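Local coordinates for methylenetetrahydrofolate--tRNA-(uracil-5-)-methyltransferase TrmFO (Thermus thermophilus, PDB 3G5S), which catalyses the folate- and FAD-dependent methylation of uridine 54 in tRNA to 5-methyluridine, probably in all tRNAs, at residues Y312-R326 with V379-P392. Sequence-based numbering, arbitrary orientation. Where two conformers were deposited one is given.
Sequences YLNAPRLLGETLEFR and VRYLATANPEGFQP. With GSH (glutathione), chain C; EDO (1,2-ethanediol), chain F; EDO (1,2-ethanediol), chain E.
Tyr312 turns one ring face to Pro392 and ends in a hydrogen bond to the backbone of Phe390. Its CB points toward 379-392, and CG, set between the backbone N and the carbonyl carbon (chi1 71°), brings the ring centroid 3.8 Å from Pro392 CG, almost on the normal, a CH-pi contact. CG, CD1, CD2 and CE1 of Tyr312 each lie about 4.0 Å from Pro392 CG, CD2 also nears Phe390 CE2, and Pro392 CD stands over the same face, above CZ. Tyr312 CE2 runs against Phe390 O and, at 3.8 Å, Phe390 CD2. At the tip, OH donates to Phe390 O at 2.7 Å, on an in-plane lone pair, and accepts from glutathione N1 at 2.9 Å. A phenylalanine in its place would probably leave Phe390 O and the glutathione amine without this hydroxyl partner. Pro316 makes a second CH-pi contact, its CD 3.5 Å from the Phe390 ring centroid. Asn314 OD1 caps helix 315-318 by accepting from Arg317 N, and ND2 donates to Pro387 O (2.9 Å, 165°), which also accepts from Phe390 N within a type II turn. Ala383 CB packs against the Gly320-Glu321 backbone, and Leu323 CD2 meets Leu382 CD1. The contact joins the end of strand 309-313, N-capped helix 315-318 and turn 320-323 to helix 374-384 and the following loop, where Gly389, Phe390 and Gln391, with Tyr312, form part of the glutathione pocket.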
ATOM      1  N   TYR A 312       0.166   4.324 -10.086  1.00 10.66           N
ATOM      2  CA  TYR A 312      -0.422   3.073  -9.642  1.00 10.64           C
ATOM      3  C   TYR A 312      -1.758   2.810 -10.323  1.00 10.79           C
ATOM      4  O   TYR A 312      -2.420   3.725 -10.818  1.00 11.75           O
ATOM      5  CB  TYR A 312      -0.562   3.042  -8.104  1.00 10.47           C
ATOM      6  CG  TYR A 312      -1.623   3.976  -7.559  1.00 10.29           C
ATOM      7  CD1 TYR A 312      -1.392   5.343  -7.456  1.00 11.55           C
ATOM      8  CD2 TYR A 312      -2.858   3.495  -7.151  1.00 10.77           C
ATOM      9  CE1 TYR A 312      -2.364   6.198  -6.965  1.00 11.87           C
ATOM     10  CE2 TYR A 312      -3.836   4.345  -6.655  1.00 11.57           C
ATOM     11  CZ  TYR A 312      -3.584   5.700  -6.566  1.00 11.32           C
ATOM     12  OH  TYR A 312      -4.543   6.568  -6.082  1.00 12.27           O
ATOM     13  N   LEU A 313      -2.138   1.542 -10.327  1.00 10.23           N
ATOM     14  CA  LEU A 313      -3.382   1.076 -10.915  1.00 10.93           C
ATOM     15  C   LEU A 313      -4.534   1.017  -9.925  1.00 10.68           C
ATOM     16  O   LEU A 313      -4.331   0.862  -8.713  1.00 10.92           O
ATOM     17  CB  LEU A 313      -3.178  -0.329 -11.473  1.00 12.09           C
ATOM     18  CG  LEU A 313      -2.170  -0.422 -12.614  1.00 13.37           C
ATOM     19  CD1 LEU A 313      -1.826  -1.872 -12.867  1.00 14.73           C
ATOM     20  CD2 LEU A 313      -2.711   0.240 -13.880  1.00 15.55           C
ATOM     21  N   ASN A 314      -5.746   1.108 -10.459  1.00 10.84           N
ATOM     22  CA  ASN A 314      -6.935   0.876  -9.669  1.00 10.77           C
ATOM     23  C   ASN A 314      -7.083  -0.620  -9.461  1.00 10.33           C
ATOM     24  O   ASN A 314      -7.707  -1.323 -10.254  1.00 11.19           O
ATOM     25  CB  ASN A 314      -8.171   1.458 -10.351  1.00 11.66           C
ATOM     26  CG  ASN A 314      -9.339   1.538  -9.407  1.00 12.33           C
ATOM     27  OD1 ASN A 314      -9.677   0.548  -8.755  1.00 13.00           O
ATOM     28  ND2 ASN A 314      -9.940   2.718  -9.293  1.00 13.41           N
ATOM     29  N   ALA A 315      -6.469  -1.112  -8.394  1.00 10.49           N
ATOM     30  CA  ALA A 315      -6.451  -2.544  -8.137  1.00 10.22           C
ATOM     31  C   ALA A 315      -7.851  -3.152  -8.019  1.00 10.45           C
ATOM     32  O   ALA A 315      -8.111  -4.193  -8.610  1.00 11.03           O
ATOM     33  CB  ALA A 315      -5.590  -2.876  -6.924  1.00 11.59           C
ATOM     34  N   PRO A 316      -8.773  -2.508  -7.275  1.00 10.67           N
ATOM     35  CA  PRO A 316     -10.072  -3.176  -7.152  1.00 12.17           C
ATOM     36  C   PRO A 316     -10.791  -3.332  -8.491  1.00 13.62           C
ATOM     37  O   PRO A 316     -11.532  -4.299  -8.674  1.00 17.67           O
ATOM     38  CB  PRO A 316     -10.859  -2.255  -6.210  1.00 13.84           C
ATOM     39  CG  PRO A 316      -9.823  -1.528  -5.437  1.00 14.77           C
ATOM     40  CD  PRO A 316      -8.639  -1.371  -6.345  1.00 11.40           C
ATOM     41  N   ARG A 317     -10.572  -2.407  -9.418  1.00 11.98           N
ATOM     42  CA  ARG A 317     -11.204  -2.516 -10.727  1.00 12.03           C
ATOM     43  C   ARG A 317     -10.482  -3.486 -11.657  1.00 12.37           C
ATOM     44  O   ARG A 317     -11.108  -4.067 -12.533  1.00 15.21           O
ATOM     45  CB  ARG A 317     -11.286  -1.145 -11.396  1.00 14.27           C
ATOM     46  CG  ARG A 317     -12.240  -0.167 -10.726  1.00 15.92           C
ATOM     47  CD  ARG A 317     -13.667  -0.713 -10.626  1.00 19.88           C
ATOM     48  NE  ARG A 317     -14.268  -1.004 -11.924  1.00 24.42           N
ATOM     49  CZ  ARG A 317     -14.922  -0.116 -12.663  1.00 25.35           C
ATOM     50  NH1 ARG A 317     -15.054   1.134 -12.238  1.00 26.21           N
ATOM     51  NH2 ARG A 317     -15.438  -0.476 -13.832  1.00 26.16           N
ATOM     52  N   LEU A 318      -9.174  -3.648 -11.481  1.00 11.48           N
ATOM     53  CA  LEU A 318      -8.352  -4.352 -12.469  1.00 11.78           C
ATOM     54  C   LEU A 318      -7.780  -5.698 -12.045  1.00 10.59           C
ATOM     55  O   LEU A 318      -7.518  -6.533 -12.906  1.00 11.74           O
ATOM     56  CB  LEU A 318      -7.192  -3.476 -12.923  1.00 12.21           C
ATOM     57  CG  LEU A 318      -7.556  -2.184 -13.649  1.00 13.21           C
ATOM     58  CD1 LEU A 318      -6.290  -1.452 -14.067  1.00 14.20           C
ATOM     59  CD2 LEU A 318      -8.472  -2.431 -14.851  1.00 15.32           C
ATOM     60  N   LEU A 319      -7.534  -5.884 -10.745  1.00 10.41           N
ATOM     61  CA  LEU A 319      -6.774  -7.033 -10.248  1.00 10.22           C
ATOM     62  C   LEU A 319      -7.577  -7.942  -9.332  1.00 10.96           C
ATOM     63  O   LEU A 319      -8.398  -7.481  -8.539  1.00 12.72           O
ATOM     64  CB  LEU A 319      -5.531  -6.563  -9.476  1.00 10.51           C
ATOM     65  CG  LEU A 319      -4.553  -5.646 -10.213  1.00 11.38           C
ATOM     66  CD1 LEU A 319      -3.422  -5.207  -9.291  1.00 12.49           C
ATOM     67  CD2 LEU A 319      -3.990  -6.324 -11.454  1.00 12.09           C
ATOM     68  N   GLY A 320      -7.309  -9.240  -9.424  1.00 11.07           N
ATOM     69  CA  GLY A 320      -7.772 -10.175  -8.419  1.00 11.33           C
ATOM     70  C   GLY A 320      -6.813 -10.229  -7.238  1.00 10.51           C
ATOM     71  O   GLY A 320      -5.720  -9.659  -7.279  1.00 10.47           O
ATOM     72  N   GLU A 321      -7.211 -10.933  -6.184  1.00 10.85           N
ATOM     73  CA  GLU A 321      -6.359 -11.076  -4.999  1.00 11.22           C
ATOM     74  C   GLU A 321      -5.098 -11.891  -5.304  1.00 10.41           C
ATOM     75  O   GLU A 321      -4.151 -11.905  -4.519  1.00 11.31           O
ATOM     76  CB  GLU A 321      -7.132 -11.694  -3.833  1.00 12.88           C
ATOM     77  CG  GLU A 321      -7.465 -13.168  -3.993  1.00 14.77           C
ATOM     78  CD  GLU A 321      -8.678 -13.413  -4.857  1.00 19.38           C
ATOM     79  OE1 GLU A 321      -9.349 -12.436  -5.245  1.00 19.51           O
ATOM     80  OE2 GLU A 321      -8.965 -14.592  -5.152  1.00 23.42           O
ATOM     81  N   THR A 322      -5.117 -12.575  -6.446  1.00  9.66           N
ATOM     82  CA  THR A 322      -3.979 -13.317  -6.970  1.00  9.64           C
ATOM     83  C   THR A 322      -2.944 -12.404  -7.643  1.00  9.15           C
ATOM     84  O   THR A 322      -1.859 -12.866  -8.016  1.00  9.93           O
ATOM     85  CB  THR A 322      -4.480 -14.258  -8.044  1.00 10.45           C
ATOM     86  OG1 THR A 322      -5.166 -13.456  -9.008  1.00 11.06           O
ATOM     87  CG2 THR A 322      -5.448 -15.310  -7.459  1.00 11.83           C
ATOM     88  N   LEU A 323      -3.314 -11.130  -7.819  1.00  9.06           N
ATOM     89  CA  LEU A 323      -2.533 -10.112  -8.540  1.00  9.44           C
ATOM     90  C   LEU A 323      -2.544 -10.289 -10.063  1.00  9.65           C
ATOM     91  O   LEU A 323      -1.867  -9.557 -10.789  1.00  9.95           O
ATOM     92  CB  LEU A 323      -1.114  -9.957  -7.994  1.00  9.61           C
ATOM     93  CG  LEU A 323      -1.059  -9.577  -6.515  1.00 10.60           C
ATOM     94  CD1 LEU A 323       0.373  -9.576  -6.029  1.00 11.13           C
ATOM     95  CD2 LEU A 323      -1.736  -8.228  -6.269  1.00 12.92           C
ATOM     96  N   GLU A 324      -3.343 -11.237 -10.542  1.00  9.74           N
ATOM     97  CA  GLU A 324      -3.579 -11.383 -11.971  1.00  9.91           C
ATOM     98  C   GLU A 324      -4.641 -10.388 -12.419  1.00  9.93           C
ATOM     99  O   GLU A 324      -5.646 -10.182 -11.735  1.00 10.71           O
ATOM    100  CB  GLU A 324      -4.039 -12.813 -12.264  1.00 10.87           C
ATOM    101  CG  GLU A 324      -4.052 -13.177 -13.739  1.00 12.06           C
ATOM    102  CD  GLU A 324      -4.400 -14.642 -13.994  1.00 13.87           C
ATOM    103  OE1 GLU A 324      -4.912 -15.337 -13.085  1.00 15.81           O
ATOM    104  OE2 GLU A 324      -4.158 -15.103 -15.126  1.00 13.39           O
ATOM    105  N   PHE A 325      -4.418  -9.771 -13.573  1.00  9.93           N
ATOM    106  CA  PHE A 325      -5.422  -8.890 -14.152  1.00 10.21           C
ATOM    107  C   PHE A 325      -6.682  -9.680 -14.471  1.00 10.94           C
ATOM    108  O   PHE A 325      -6.627 -10.731 -15.122  1.00 12.15           O
ATOM    109  CB  PHE A 325      -4.897  -8.238 -15.432  1.00 10.64           C
ATOM    110  CG  PHE A 325      -3.970  -7.064 -15.203  1.00 10.61           C
ATOM    111  CD1 PHE A 325      -2.636  -7.253 -14.864  1.00 10.84           C
ATOM    112  CD2 PHE A 325      -4.426  -5.766 -15.367  1.00 11.76           C
ATOM    113  CE1 PHE A 325      -1.784  -6.174 -14.681  1.00 11.67           C
ATOM    114  CE2 PHE A 325      -3.575  -4.686 -15.185  1.00 12.37           C
ATOM    115  CZ  PHE A 325      -2.256  -4.888 -14.846  1.00 11.95           C
ATOM    116  N   ARG A 326      -7.816  -9.148 -14.040  1.00 11.77           N
ATOM    117  CA  ARG A 326      -9.104  -9.794 -14.252  1.00 13.14           C
ATOM    118  C   ARG A 326      -9.397 -10.020 -15.733  1.00 13.91           C
ATOM    119  O   ARG A 326     -10.021 -11.015 -16.096  1.00 16.19           O
ATOM    120  CB  ARG A 326     -10.236  -8.963 -13.638  1.00 14.47           C
ATOM    121  CG  ARG A 326     -10.112  -8.691 -12.143  1.00 16.53           C
ATOM    122  CD  ARG A 326     -11.269  -7.811 -11.679  1.00 18.36           C
ATOM    123  NE  ARG A 326     -11.111  -7.314 -10.315  1.00 19.66           N
ATOM    124  CZ  ARG A 326     -11.523  -7.965  -9.237  1.00 20.79           C
ATOM    125  NH1 ARG A 326     -12.105  -9.154  -9.362  1.00 23.57           N
ATOM    126  NH2 ARG A 326     -11.342  -7.429  -8.038  1.00 20.45           N
ATOM    127  N   VAL A 379      -3.496  -8.228  -0.101  1.00  9.34           N
ATOM    128  CA  VAL A 379      -3.942  -8.464  -1.469  1.00  9.33           C
ATOM    129  C   VAL A 379      -5.454  -8.588  -1.567  1.00  9.65           C
ATOM    130  O   VAL A 379      -6.047  -8.232  -2.588  1.00 10.51           O
ATOM    131  CB  VAL A 379      -3.209  -9.644  -2.157  1.00 10.14           C
ATOM    132  CG1 VAL A 379      -1.722  -9.360  -2.198  1.00 10.61           C
ATOM    133  CG2 VAL A 379      -3.520 -10.980  -1.483  1.00 11.29           C
ATOM    134  N   ARG A 380      -6.086  -9.077  -0.506  1.00 10.03           N
ATOM    135  CA  ARG A 380      -7.532  -9.156  -0.512  1.00 11.43           C
ATOM    136  C   ARG A 380      -8.155  -7.751  -0.437  1.00 11.36           C
ATOM    137  O   ARG A 380      -9.191  -7.500  -1.054  1.00 13.03           O
ATOM    138  CB  ARG A 380      -8.046 -10.166   0.531  1.00 12.95           C
ATOM    139  CG  ARG A 380      -7.622 -11.592   0.183  1.00 13.21           C
ATOM    140  CD  ARG A 380      -7.964 -12.623   1.243  1.00 15.11           C
ATOM    141  NE  ARG A 380      -7.356 -13.910   0.911  1.00 15.97           N
ATOM    142  CZ  ARG A 380      -7.890 -14.812   0.091  1.00 15.43           C
ATOM    143  NH1 ARG A 380      -9.078 -14.593  -0.461  1.00 16.39           N
ATOM    144  NH2 ARG A 380      -7.245 -15.945  -0.162  1.00 16.88           N
ATOM    145  N   TYR A 381      -7.493  -6.829   0.264  1.00 12.22           N
ATOM    146  CA  TYR A 381      -7.887  -5.420   0.252  1.00 12.71           C
ATOM    147  C   TYR A 381      -7.748  -4.828  -1.162  1.00 12.60           C
ATOM    148  O   TYR A 381      -8.665  -4.169  -1.657  1.00 13.93           O
ATOM    149  CB  TYR A 381      -7.069  -4.602   1.267  1.00 13.82           C
ATOM    150  CG  TYR A 381      -7.421  -3.132   1.278  1.00 13.39           C
ATOM    151  CD1 TYR A 381      -8.394  -2.643   2.137  1.00 13.83           C
ATOM    152  CD2 TYR A 381      -6.782  -2.231   0.436  1.00 12.81           C
ATOM    153  CE1 TYR A 381      -8.728  -1.302   2.160  1.00 13.61           C
ATOM    154  CE2 TYR A 381      -7.117  -0.880   0.438  1.00 13.15           C
ATOM    155  CZ  TYR A 381      -8.089  -0.422   1.316  1.00 13.65           C
ATOM    156  OH  TYR A 381      -8.448   0.912   1.366  1.00 14.47           O
ATOM    157  N   LEU A 382      -6.615  -5.072  -1.818  1.00 11.63           N
ATOM    158  CA  LEU A 382      -6.411  -4.575  -3.180  1.00 11.87           C
ATOM    159  C   LEU A 382      -7.563  -4.969  -4.095  1.00 11.57           C
ATOM    160  O   LEU A 382      -8.013  -4.176  -4.930  1.00 13.17           O
ATOM    161  CB  LEU A 382      -5.092  -5.085  -3.768  1.00 11.36           C
ATOM    162  CG  LEU A 382      -3.793  -4.615  -3.114  1.00 12.32           C
ATOM    163  CD1 LEU A 382      -2.601  -5.238  -3.831  1.00 13.06           C
ATOM    164  CD2 LEU A 382      -3.686  -3.085  -3.078  1.00 13.81           C
ATOM    165  N   ALA A 383      -8.037  -6.202  -3.938  1.00 10.79           N
ATOM    166  CA  ALA A 383      -9.036  -6.744  -4.847  1.00 11.55           C
ATOM    167  C   ALA A 383     -10.450  -6.281  -4.519  1.00 11.42           C
ATOM    168  O   ALA A 383     -11.310  -6.291  -5.398  1.00 13.56           O
ATOM    169  CB  ALA A 383      -8.971  -8.262  -4.853  1.00 12.38           C
ATOM    170  N   THR A 384     -10.694  -5.884  -3.267  1.00 11.59           N
ATOM    171  CA  THR A 384     -12.064  -5.664  -2.800  1.00 12.43           C
ATOM    172  C   THR A 384     -12.341  -4.286  -2.202  1.00 11.81           C
ATOM    173  O   THR A 384     -13.463  -4.012  -1.789  1.00 12.79           O
ATOM    174  CB  THR A 384     -12.489  -6.744  -1.766  1.00 13.86           C
ATOM    175  OG1 THR A 384     -11.677  -6.639  -0.587  1.00 13.08           O
ATOM    176  CG2 THR A 384     -12.358  -8.148  -2.354  1.00 15.98           C
ATOM    177  N   ALA A 385     -11.331  -3.423  -2.151  1.00 11.79           N
ATOM    178  CA  ALA A 385     -11.520  -2.103  -1.571  1.00 11.87           C
ATOM    179  C   ALA A 385     -12.445  -1.246  -2.429  1.00 12.82           C
ATOM    180  O   ALA A 385     -12.735  -1.563  -3.583  1.00 12.66           O
ATOM    181  CB  ALA A 385     -10.182  -1.410  -1.372  1.00 13.74           C
ATOM    182  N   ASN A 386     -12.920  -0.154  -1.839  1.00 18.14           N
ATOM    183  CA  ASN A 386     -13.708   0.844  -2.550  1.00 19.03           C
ATOM    184  C   ASN A 386     -12.948   1.330  -3.790  1.00 18.43           C
ATOM    185  O   ASN A 386     -11.854   1.872  -3.665  1.00 18.65           O
ATOM    186  CB  ASN A 386     -13.975   2.006  -1.589  1.00 19.23           C
ATOM    187  CG  ASN A 386     -15.048   2.953  -2.083  1.00 19.36           C
ATOM    188  OD1 ASN A 386     -15.247   3.123  -3.286  1.00 19.08           O
ATOM    189  ND2 ASN A 386     -15.738   3.594  -1.145  1.00 19.39           N
ATOM    190  N   PRO A 387     -13.520   1.141  -4.997  1.00 14.29           N
ATOM    191  CA  PRO A 387     -12.770   1.491  -6.211  1.00 14.16           C
ATOM    192  C   PRO A 387     -12.779   2.984  -6.534  1.00 14.11           C
ATOM    193  O   PRO A 387     -11.920   3.472  -7.284  1.00 15.01           O
ATOM    194  CB  PRO A 387     -13.508   0.722  -7.306  1.00 15.62           C
ATOM    195  CG  PRO A 387     -14.917   0.605  -6.799  1.00 15.95           C
ATOM    196  CD  PRO A 387     -14.812   0.494  -5.296  1.00 14.81           C
ATOM    197  N   GLU A 388     -13.753   3.703  -5.996  1.00 14.25           N
ATOM    198  CA  GLU A 388     -13.907   5.113  -6.325  1.00 15.08           C
ATOM    199  C   GLU A 388     -12.841   5.921  -5.606  1.00 14.19           C
ATOM    200  O   GLU A 388     -12.841   6.006  -4.382  1.00 16.58           O
ATOM    201  CB  GLU A 388     -15.304   5.591  -5.933  1.00 17.13           C
ATOM    202  CG  GLU A 388     -16.414   4.816  -6.619  1.00 21.86           C
ATOM    203  CD  GLU A 388     -16.318   4.875  -8.132  1.00 26.12           C
ATOM    204  OE1 GLU A 388     -16.583   3.843  -8.784  1.00 27.69           O
ATOM    205  OE2 GLU A 388     -15.973   5.953  -8.665  1.00 28.37           O
ATOM    206  N   GLY A 389     -11.923   6.507  -6.361  1.00 13.48           N
ATOM    207  CA  GLY A 389     -10.812   7.227  -5.760  1.00 13.95           C
ATOM    208  C   GLY A 389      -9.837   6.325  -5.012  1.00 13.33           C
ATOM    209  O   GLY A 389      -9.200   6.752  -4.055  1.00 13.62           O
ATOM    210  N   PHE A 390      -9.717   5.072  -5.451  1.00 12.56           N
ATOM    211  CA  PHE A 390      -8.823   4.115  -4.810  1.00 12.01           C
ATOM    212  C   PHE A 390      -7.424   4.685  -4.635  1.00 10.85           C
ATOM    213  O   PHE A 390      -6.854   5.251  -5.578  1.00 11.65           O
ATOM    214  CB  PHE A 390      -8.749   2.817  -5.623  1.00 12.44           C
ATOM    215  CG  PHE A 390      -7.703   1.863  -5.125  1.00 11.35           C
ATOM    216  CD1 PHE A 390      -7.927   1.104  -3.986  1.00 11.74           C
ATOM    217  CD2 PHE A 390      -6.494   1.734  -5.786  1.00 10.63           C
ATOM    218  CE1 PHE A 390      -6.965   0.241  -3.520  1.00 12.40           C
ATOM    219  CE2 PHE A 390      -5.527   0.871  -5.323  1.00 10.74           C
ATOM    220  CZ  PHE A 390      -5.764   0.126  -4.182  1.00 11.76           C
ATOM    221  N   GLN A 391      -6.894   4.545  -3.412  0.56 10.87           N
ATOM    222  CA  GLN A 391      -5.555   4.993  -3.013  0.56 10.74           C
ATOM    223  C   GLN A 391      -4.707   3.786  -2.592  0.56 10.23           C
ATOM    224  O   GLN A 391      -5.252   2.740  -2.241  0.56  9.92           O
ATOM    225  CB  GLN A 391      -5.643   5.965  -1.823  0.56 12.27           C
ATOM    226  CG  GLN A 391      -6.363   7.274  -2.105  0.56 12.79           C
ATOM    227  CD  GLN A 391      -5.647   8.119  -3.138  0.56 13.59           C
ATOM    228  OE1 GLN A 391      -4.452   8.389  -3.026  0.56 15.39           O
ATOM    229  NE2 GLN A 391      -6.377   8.535  -4.155  0.56 14.88           N
ATOM    230  N   PRO A 392      -3.372   3.931  -2.601  1.00 10.02           N
ATOM    231  CA  PRO A 392      -2.520   2.792  -2.232  1.00 10.25           C
ATOM    232  C   PRO A 392      -2.594   2.412  -0.759  1.00 10.27           C
ATOM    233  O   PRO A 392      -2.970   3.219   0.094  1.00 11.71           O
ATOM    234  CB  PRO A 392      -1.107   3.279  -2.566  1.00 11.04           C
ATOM    235  CG  PRO A 392      -1.315   4.424  -3.563  1.00 11.47           C
ATOM    236  CD  PRO A 392      -2.587   5.074  -3.098  1.00 10.81           C
TER
HETATM  237  N1  GSH C 445      -5.130   9.393  -6.594  1.00 19.92           N
HETATM  238  CA1 GSH C 445      -6.275   8.997  -7.392  0.85 23.74           C
HETATM  239  C1  GSH C 445      -6.417   9.809  -8.670  0.96 25.82           C
HETATM  240  O11 GSH C 445      -5.408  10.711  -9.005  0.79 27.54           O
HETATM  241  O12 GSH C 445      -7.206   9.470  -9.490  0.75 27.37           O
HETATM  242  CB1 GSH C 445      -7.579   8.910  -6.603  0.92 22.02           C
HETATM  243  CG1 GSH C 445      -8.364  10.199  -6.390  0.85 20.65           C
HETATM  244  CD1 GSH C 445      -7.782  11.257  -5.457  0.78 20.34           C
HETATM  245  OE1 GSH C 445      -6.663  11.214  -5.057  0.78 20.94           O
HETATM  246  N2  GSH C 445      -8.661  12.318  -5.051  0.76 20.07           N
HETATM  247  CA2 GSH C 445      -8.235  13.291  -4.095  0.90 19.80           C
HETATM  248  C2  GSH C 445      -8.882  13.083  -2.729  0.89 19.19           C
HETATM  249  O2  GSH C 445      -9.960  13.523  -2.506  0.89 21.38           O
HETATM  250  CB2 GSH C 445      -8.536  14.660  -4.682  0.88 20.69           C
HETATM  251  SG2 GSH C 445      -7.887  16.087  -3.788  0.80 22.26           S
HETATM  252  N3  GSH C 445      -7.993  12.771  -1.626  0.92 17.58           N
HETATM  253  CA3 GSH C 445      -8.520  12.737  -0.279  0.92 18.08           C
HETATM  254  C3  GSH C 445      -9.355  11.505   0.036  0.83 18.59           C
HETATM  255  O31 GSH C 445     -10.293  11.541   0.769  0.90 19.09           O
HETATM  256  O32 GSH C 445      -9.141  10.412  -0.781  0.80 19.48           O
HETATM  257  C1  EDO F 448      -6.690   4.959  -8.997  1.00 16.44           C
HETATM  258  O1  EDO F 448      -7.642   5.653  -8.186  1.00 18.38           O
HETATM  259  C2  EDO F 448      -6.977   5.291 -10.455  1.00 15.85           C
HETATM  260  O2  EDO F 448      -8.289   4.819 -10.775  1.00 14.66           O
HETATM  261  C1  EDO E 447      -8.779 -14.261 -14.357  1.00 24.57           C
HETATM  262  O1  EDO E 447      -9.954 -13.488 -14.624  1.00 25.76           O
HETATM  263  C2  EDO E 447      -7.544 -13.456 -14.738  1.00 24.21           C
HETATM  264  O2  EDO E 447      -7.546 -13.206 -16.149  1.00 22.63           O
HETATM  265  O   HOH W   1     -14.276   3.049 -10.050  1.00 27.13           O